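Local coordinates for ABC transporter, substrate-binding protein (Clostridium perfringens, PDB 4EDP), which probably captures a solute outside the cell membrane and delivers it to the permease of an ABC importer, at residues K36-K50 with E64-L76. Residues are numbered along the deposited sequence; the frame is centred on the assembly and turned at random.
Sequences KLVVSTWGLNEDVLK and EIVLDIGNNSERL. With ACT (acetate ion), chain F.
Arg75 reaches back from the first turn of its helix to Trp42, holding NH1 over one face of the indole, 3.4 Å from Trp42 CE2. This is a cation-pi contact: the guanidinium stands nearly upright on the ring, their planes 78° apart, and Arg75 CZ lies 4.5 Å from the centroid of the five-membered ring of Trp42. A bend at chi3 (-66°) lets the other arginine nitrogens work too. Arg75 NH2 donates in the guanidinium plane to Ser40 OG (2.9 Å), and NE bonds Gly70 O from above the carbonyl plane. With NH1 also bound to Tyr91 O, the buried charge is gripped on several sides. Ser40, small and polar, suits this inner position; its hydroxyl meets a water that reaches Asp68 OD1 weakly, Asp68 being held chiefly by a salt bridge from OD2 to Lys78. Asn72 sets its amide steeply to the indole, 84° between planes, with OD1 3.4 Å from Trp42 CZ2 and bonded to Ala93 N.

Strands 37-41 and 65-69 run parallel, joined by bonds such as Val39 N to Val66 O (2.7 Å). Beta-branched Val39 favours the extended strand backbone and, on the side covered by helix 46-61, packs its CB 3.7 Å from Leu67 CD2. An Asn71-Glu74 capping box starts the arginine's helix. In this beta-alpha-beta unit, helix 46-61 sends Phe54 onto Ile65 and Leu67, while strand 89-93 extends the sheet beyond strand 37-41.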
loop_
_atom_site.group_PDB
_atom_site.type_symbol
_atom_site.label_atom_id
_atom_site.label_comp_id
_atom_site.label_asym_id
_atom_site.label_seq_id
_atom_site.Cartn_x
_atom_site.Cartn_y
_atom_site.Cartn_z
ATOM N N LYS A 36 -11.658 -27.627 3.101
ATOM C CA LYS A 36 -12.163 -26.267 3.473
ATOM C C LYS A 36 -11.023 -25.288 3.750
ATOM O O LYS A 36 -10.129 -25.568 4.557
ATOM C CB LYS A 36 -13.073 -26.395 4.693
ATOM C CG LYS A 36 -13.636 -25.111 5.264
ATOM C CD LYS A 36 -14.601 -25.473 6.402
ATOM C CE LYS A 36 -15.073 -24.262 7.188
ATOM N NZ LYS A 36 -15.813 -23.287 6.347
ATOM N N LEU A 37 -11.046 -24.147 3.069
ATOM C CA LEU A 37 -10.019 -23.134 3.264
ATOM C C LEU A 37 -10.683 -21.883 3.813
ATOM O O LEU A 37 -11.558 -21.309 3.159
ATOM C CB LEU A 37 -9.312 -22.839 1.942
ATOM C CG LEU A 37 -8.033 -22.008 1.992
ATOM C CD1 LEU A 37 -6.933 -22.778 2.733
ATOM C CD2 LEU A 37 -7.574 -21.653 0.580
ATOM N N VAL A 38 -10.271 -21.465 5.008
ATOM C CA VAL A 38 -10.818 -20.269 5.650
ATOM C C VAL A 38 -9.904 -19.080 5.367
ATOM O O VAL A 38 -8.720 -19.102 5.721
ATOM C CB VAL A 38 -10.971 -20.460 7.179
ATOM C CG1 VAL A 38 -11.501 -19.184 7.824
ATOM C CG2 VAL A 38 -11.890 -21.647 7.474
ATOM N N VAL A 39 -10.455 -18.053 4.728
ATOM C CA VAL A 39 -9.676 -16.880 4.343
ATOM C C VAL A 39 -10.070 -15.604 5.093
ATOM O O VAL A 39 -11.228 -15.189 5.051
ATOM C CB VAL A 39 -9.857 -16.605 2.835
ATOM C CG1 VAL A 39 -9.097 -15.349 2.431
ATOM C CG2 VAL A 39 -9.439 -17.820 1.998
ATOM N N SER A 40 -9.112 -14.996 5.786
ATOM C CA SER A 40 -9.345 -13.727 6.483
ATOM C C SER A 40 -9.029 -12.604 5.494
ATOM O O SER A 40 -7.881 -12.477 5.049
ATOM C CB SER A 40 -8.457 -13.629 7.716
ATOM O OG SER A 40 -8.566 -12.361 8.336
ATOM N N THR A 41 -10.027 -11.786 5.156
ATOM C CA THR A 41 -9.832 -10.714 4.189
ATOM C C THR A 41 -10.878 -9.608 4.355
ATOM O O THR A 41 -11.799 -9.731 5.161
ATOM C CB THR A 41 -9.878 -11.267 2.744
ATOM O OG1 THR A 41 -9.383 -10.287 1.816
ATOM C CG2 THR A 41 -11.298 -11.699 2.367
ATOM N N TRP A 42 -10.723 -8.525 3.601
ATOM C CA TRP A 42 -11.653 -7.390 3.672
ATOM C C TRP A 42 -13.010 -7.721 3.072
ATOM O O TRP A 42 -14.050 -7.283 3.580
ATOM C CB TRP A 42 -11.081 -6.174 2.932
ATOM C CG TRP A 42 -9.739 -5.739 3.440
ATOM C CD1 TRP A 42 -9.491 -4.905 4.491
ATOM C CD2 TRP A 42 -8.459 -6.116 2.916
ATOM N NE1 TRP A 42 -8.138 -4.750 4.661
ATOM C CE2 TRP A 42 -7.484 -5.477 3.701
ATOM C CE3 TRP A 42 -8.047 -6.931 1.864
ATOM C CZ2 TRP A 42 -6.116 -5.628 3.462
ATOM C CZ3 TRP A 42 -6.680 -7.071 1.622
ATOM C CH2 TRP A 42 -5.742 -6.432 2.423
ATOM N N GLY A 43 -13.012 -8.481 1.986
ATOM C CA GLY A 43 -14.263 -8.827 1.328
ATOM C C GLY A 43 -14.936 -7.622 0.688
ATOM O O GLY A 43 -16.163 -7.470 0.749
ATOM N N LEU A 44 -14.129 -6.740 0.101
ATOM C CA LEU A 44 -14.652 -5.571 -0.597
ATOM C C LEU A 44 -15.055 -6.053 -1.978
ATOM O O LEU A 44 -14.347 -6.859 -2.571
ATOM C CB LEU A 44 -13.574 -4.496 -0.718
ATOM C CG LEU A 44 -13.048 -3.907 0.593
ATOM C CD1 LEU A 44 -11.835 -2.998 0.329
ATOM C CD2 LEU A 44 -14.160 -3.165 1.331
ATOM N N ASN A 45 -16.175 -5.568 -2.504
ATOM C CA ASN A 45 -16.638 -6.020 -3.810
ATOM C C ASN A 45 -16.692 -7.541 -3.746
ATOM O O ASN A 45 -16.244 -8.231 -4.669
ATOM C CB ASN A 45 -15.659 -5.607 -4.906
ATOM C CG ASN A 45 -15.326 -4.135 -4.873
ATOM O OD1 ASN A 45 -16.133 -3.303 -4.450
ATOM N ND2 ASN A 45 -14.132 -3.798 -5.349
ATOM N N GLU A 46 -17.246 -8.042 -2.642
ATOM C CA GLU A 46 -17.321 -9.475 -2.340
ATOM C C GLU A 46 -17.786 -10.369 -3.497
ATOM O O GLU A 46 -17.170 -11.404 -3.752
ATOM C CB GLU A 46 -18.189 -9.686 -1.089
ATOM C CG GLU A 46 -18.096 -11.079 -0.478
ATOM C CD GLU A 46 -18.763 -11.173 0.894
ATOM O OE1 GLU A 46 -18.561 -12.194 1.593
ATOM O OE2 GLU A 46 -19.472 -10.222 1.283
ATOM N N ASP A 47 -18.865 -10.000 -4.185
ATOM C CA ASP A 47 -19.326 -10.812 -5.315
ATOM C C ASP A 47 -18.252 -10.954 -6.386
ATOM O O ASP A 47 -17.969 -12.056 -6.845
ATOM C CB ASP A 47 -20.608 -10.255 -5.951
ATOM C CG ASP A 47 -21.853 -10.545 -5.124
ATOM O OD1 ASP A 47 -21.717 -10.874 -3.925
ATOM O OD2 ASP A 47 -22.972 -10.442 -5.680
ATOM N N VAL A 48 -17.654 -9.835 -6.782
ATOM C CA VAL A 48 -16.622 -9.849 -7.811
ATOM C C VAL A 48 -15.405 -10.630 -7.327
ATOM O O VAL A 48 -14.802 -11.404 -8.074
ATOM C CB VAL A 48 -16.193 -8.419 -8.184
ATOM C CG1 VAL A 48 -15.133 -8.459 -9.278
ATOM C CG2 VAL A 48 -17.396 -7.609 -8.624
ATOM N N LEU A 49 -15.061 -10.429 -6.061
ATOM C CA LEU A 49 -13.922 -11.102 -5.452
ATOM C C LEU A 49 -14.106 -12.621 -5.481
ATOM O O LEU A 49 -13.205 -13.371 -5.866
ATOM C CB LEU A 49 -13.766 -10.605 -4.018
ATOM C CG LEU A 49 -12.588 -11.122 -3.225
ATOM C CD1 LEU A 49 -11.270 -10.811 -3.948
ATOM C CD2 LEU A 49 -12.608 -10.495 -1.830
ATOM N N LYS A 50 -15.285 -13.069 -5.064
ATOM C CA LYS A 50 -15.609 -14.492 -5.079
ATOM C C LYS A 50 -15.597 -15.028 -6.504
ATOM O O LYS A 50 -15.036 -16.079 -6.779
ATOM C CB LYS A 50 -16.992 -14.721 -4.475
ATOM C CG LYS A 50 -17.072 -14.625 -2.961
ATOM C CD LYS A 50 -18.531 -14.649 -2.515
ATOM C CE LYS A 50 -18.676 -14.977 -1.037
ATOM N NZ LYS A 50 -17.822 -14.113 -0.193
ATOM N N GLU A 64 -14.136 -26.035 -0.498
ATOM C CA GLU A 64 -15.012 -24.926 -0.167
ATOM C C GLU A 64 -14.198 -23.788 0.457
ATOM O O GLU A 64 -13.337 -24.029 1.300
ATOM C CB GLU A 64 -16.092 -25.354 0.824
ATOM C CG GLU A 64 -17.047 -24.217 1.190
ATOM C CD GLU A 64 -18.159 -24.627 2.149
ATOM O OE1 GLU A 64 -18.426 -25.841 2.301
ATOM O OE2 GLU A 64 -18.785 -23.716 2.739
ATOM N N ILE A 65 -14.456 -22.557 0.027
ATOM C CA ILE A 65 -13.775 -21.399 0.600
ATOM C C ILE A 65 -14.757 -20.623 1.473
ATOM O O ILE A 65 -15.927 -20.414 1.114
ATOM C CB ILE A 65 -13.110 -20.513 -0.477
ATOM C CG1 ILE A 65 -11.918 -21.268 -1.067
ATOM C CG2 ILE A 65 -12.619 -19.190 0.129
ATOM C CD1 ILE A 65 -11.132 -20.527 -2.101
ATOM N N VAL A 66 -14.293 -20.281 2.665
ATOM C CA VAL A 66 -15.075 -19.526 3.622
ATOM C C VAL A 66 -14.328 -18.252 3.959
ATOM O O VAL A 66 -13.138 -18.290 4.289
ATOM C CB VAL A 66 -15.308 -20.335 4.902
ATOM C CG1 VAL A 66 -15.773 -19.434 6.038
ATOM C CG2 VAL A 66 -16.309 -21.446 4.635
ATOM N N LEU A 67 -15.004 -17.116 3.855
ATOM C CA LEU A 67 -14.357 -15.853 4.160
ATOM C C LEU A 67 -14.705 -15.352 5.554
ATOM O O LEU A 67 -15.836 -15.494 6.010
ATOM C CB LEU A 67 -14.736 -14.781 3.135
ATOM C CG LEU A 67 -14.529 -15.078 1.651
ATOM C CD1 LEU A 67 -14.791 -13.806 0.839
ATOM C CD2 LEU A 67 -13.134 -15.583 1.375
ATOM N N ASP A 68 -13.714 -14.792 6.234
ATOM C CA ASP A 68 -13.890 -14.195 7.546
ATOM C C ASP A 68 -13.517 -12.754 7.252
ATOM O O ASP A 68 -12.328 -12.426 7.080
ATOM C CB ASP A 68 -12.972 -14.849 8.574
ATOM C CG ASP A 68 -13.195 -14.320 9.992
ATOM O OD1 ASP A 68 -13.135 -13.092 10.206
ATOM O OD2 ASP A 68 -13.391 -15.141 10.906
ATOM N N ILE A 69 -14.526 -11.892 7.143
ATOM C CA ILE A 69 -14.270 -10.516 6.721
ATOM C C ILE A 69 -14.236 -9.472 7.829
ATOM O O ILE A 69 -14.768 -9.677 8.913
ATOM C CB ILE A 69 -15.277 -10.084 5.627
ATOM C CG1 ILE A 69 -16.667 -9.861 6.203
ATOM C CG2 ILE A 69 -15.334 -11.123 4.510
ATOM C CD1 ILE A 69 -17.681 -9.466 5.148
ATOM N N GLY A 70 -13.606 -8.343 7.523
ATOM C CA GLY A 70 -13.466 -7.225 8.455
ATOM C C GLY A 70 -12.289 -6.374 8.017
ATOM O O GLY A 70 -11.634 -6.688 7.021
ATOM N N ASN A 71 -12.012 -5.292 8.737
ATOM C CA ASN A 71 -10.880 -4.430 8.366
ATOM C C ASN A 71 -9.554 -4.995 8.898
ATOM O O ASN A 71 -9.546 -5.935 9.691
ATOM C CB ASN A 71 -11.120 -2.966 8.792
ATOM C CG ASN A 71 -11.231 -2.783 10.296
ATOM O OD1 ASN A 71 -10.468 -3.356 11.069
ATOM N ND2 ASN A 71 -12.168 -1.938 10.716
ATOM N N ASN A 72 -8.432 -4.439 8.446
ATOM C CA ASN A 72 -7.115 -4.908 8.890
ATOM C C ASN A 72 -6.989 -5.110 10.387
ATOM O O ASN A 72 -6.654 -6.196 10.868
ATOM C CB ASN A 72 -6.025 -3.893 8.507
ATOM C CG ASN A 72 -5.610 -3.974 7.061
ATOM O OD1 ASN A 72 -5.044 -4.981 6.617
ATOM N ND2 ASN A 72 -5.789 -2.870 6.333
ATOM N N SER A 73 -7.281 -4.046 11.121
ATOM C CA SER A 73 -7.099 -4.038 12.555
ATOM C C SER A 73 -7.962 -5.025 13.324
ATOM O O SER A 73 -7.461 -5.735 14.206
ATOM C CB SER A 73 -7.290 -2.621 13.088
ATOM O OG SER A 73 -7.123 -2.604 14.491
ATOM N N GLU A 74 -9.243 -5.096 12.989
ATOM C CA GLU A 74 -10.117 -6.002 13.705
ATOM C C GLU A 74 -9.785 -7.457 13.408
ATOM O O GLU A 74 -9.822 -8.282 14.303
ATOM C CB GLU A 74 -11.594 -5.676 13.458
ATOM C CG GLU A 74 -12.086 -5.764 12.040
ATOM C CD GLU A 74 -13.458 -5.092 11.874
ATOM O OE1 GLU A 74 -13.920 -4.918 10.728
ATOM O OE2 GLU A 74 -14.064 -4.712 12.896
ATOM N N ARG A 75 -9.474 -7.774 12.160
ATOM C CA ARG A 75 -9.107 -9.141 11.814
ATOM C C ARG A 75 -7.799 -9.533 12.505
ATOM O O ARG A 75 -7.703 -10.613 13.083
ATOM C CB ARG A 75 -9.017 -9.326 10.297
ATOM C CG ARG A 75 -10.372 -9.187 9.635
ATOM C CD ARG A 75 -10.384 -9.482 8.154
ATOM N NE ARG A 75 -9.624 -8.524 7.348
ATOM C CZ ARG A 75 -8.406 -8.737 6.875
ATOM N NH1 ARG A 75 -7.815 -7.803 6.139
ATOM N NH2 ARG A 75 -7.783 -9.881 7.118
ATOM N N LEU A 76 -6.799 -8.653 12.452
ATOM C CA LEU A 76 -5.516 -8.942 13.096
ATOM C C LEU A 76 -5.662 -9.094 14.613
ATOM O O LEU A 76 -5.108 -10.006 15.210
ATOM C CB LEU A 76 -4.489 -7.846 12.797
ATOM C CG LEU A 76 -3.131 -8.077 13.483
ATOM C CD1 LEU A 76 -2.515 -9.412 13.043
ATOM C CD2 LEU A 76 -2.167 -6.920 13.230
HETATM C C ACT F . -10.312 -8.163 -0.669
HETATM O O ACT F . -10.879 -7.057 -0.817
HETATM O OXT ACT F . -10.820 -8.933 0.183
HETATM C CH3 ACT F . -9.096 -8.538 -1.471
HETATM O O HOH W 1 -10.436 -12.590 10.244
HETATM O O HOH W 2 -8.690 -2.070 6.637
#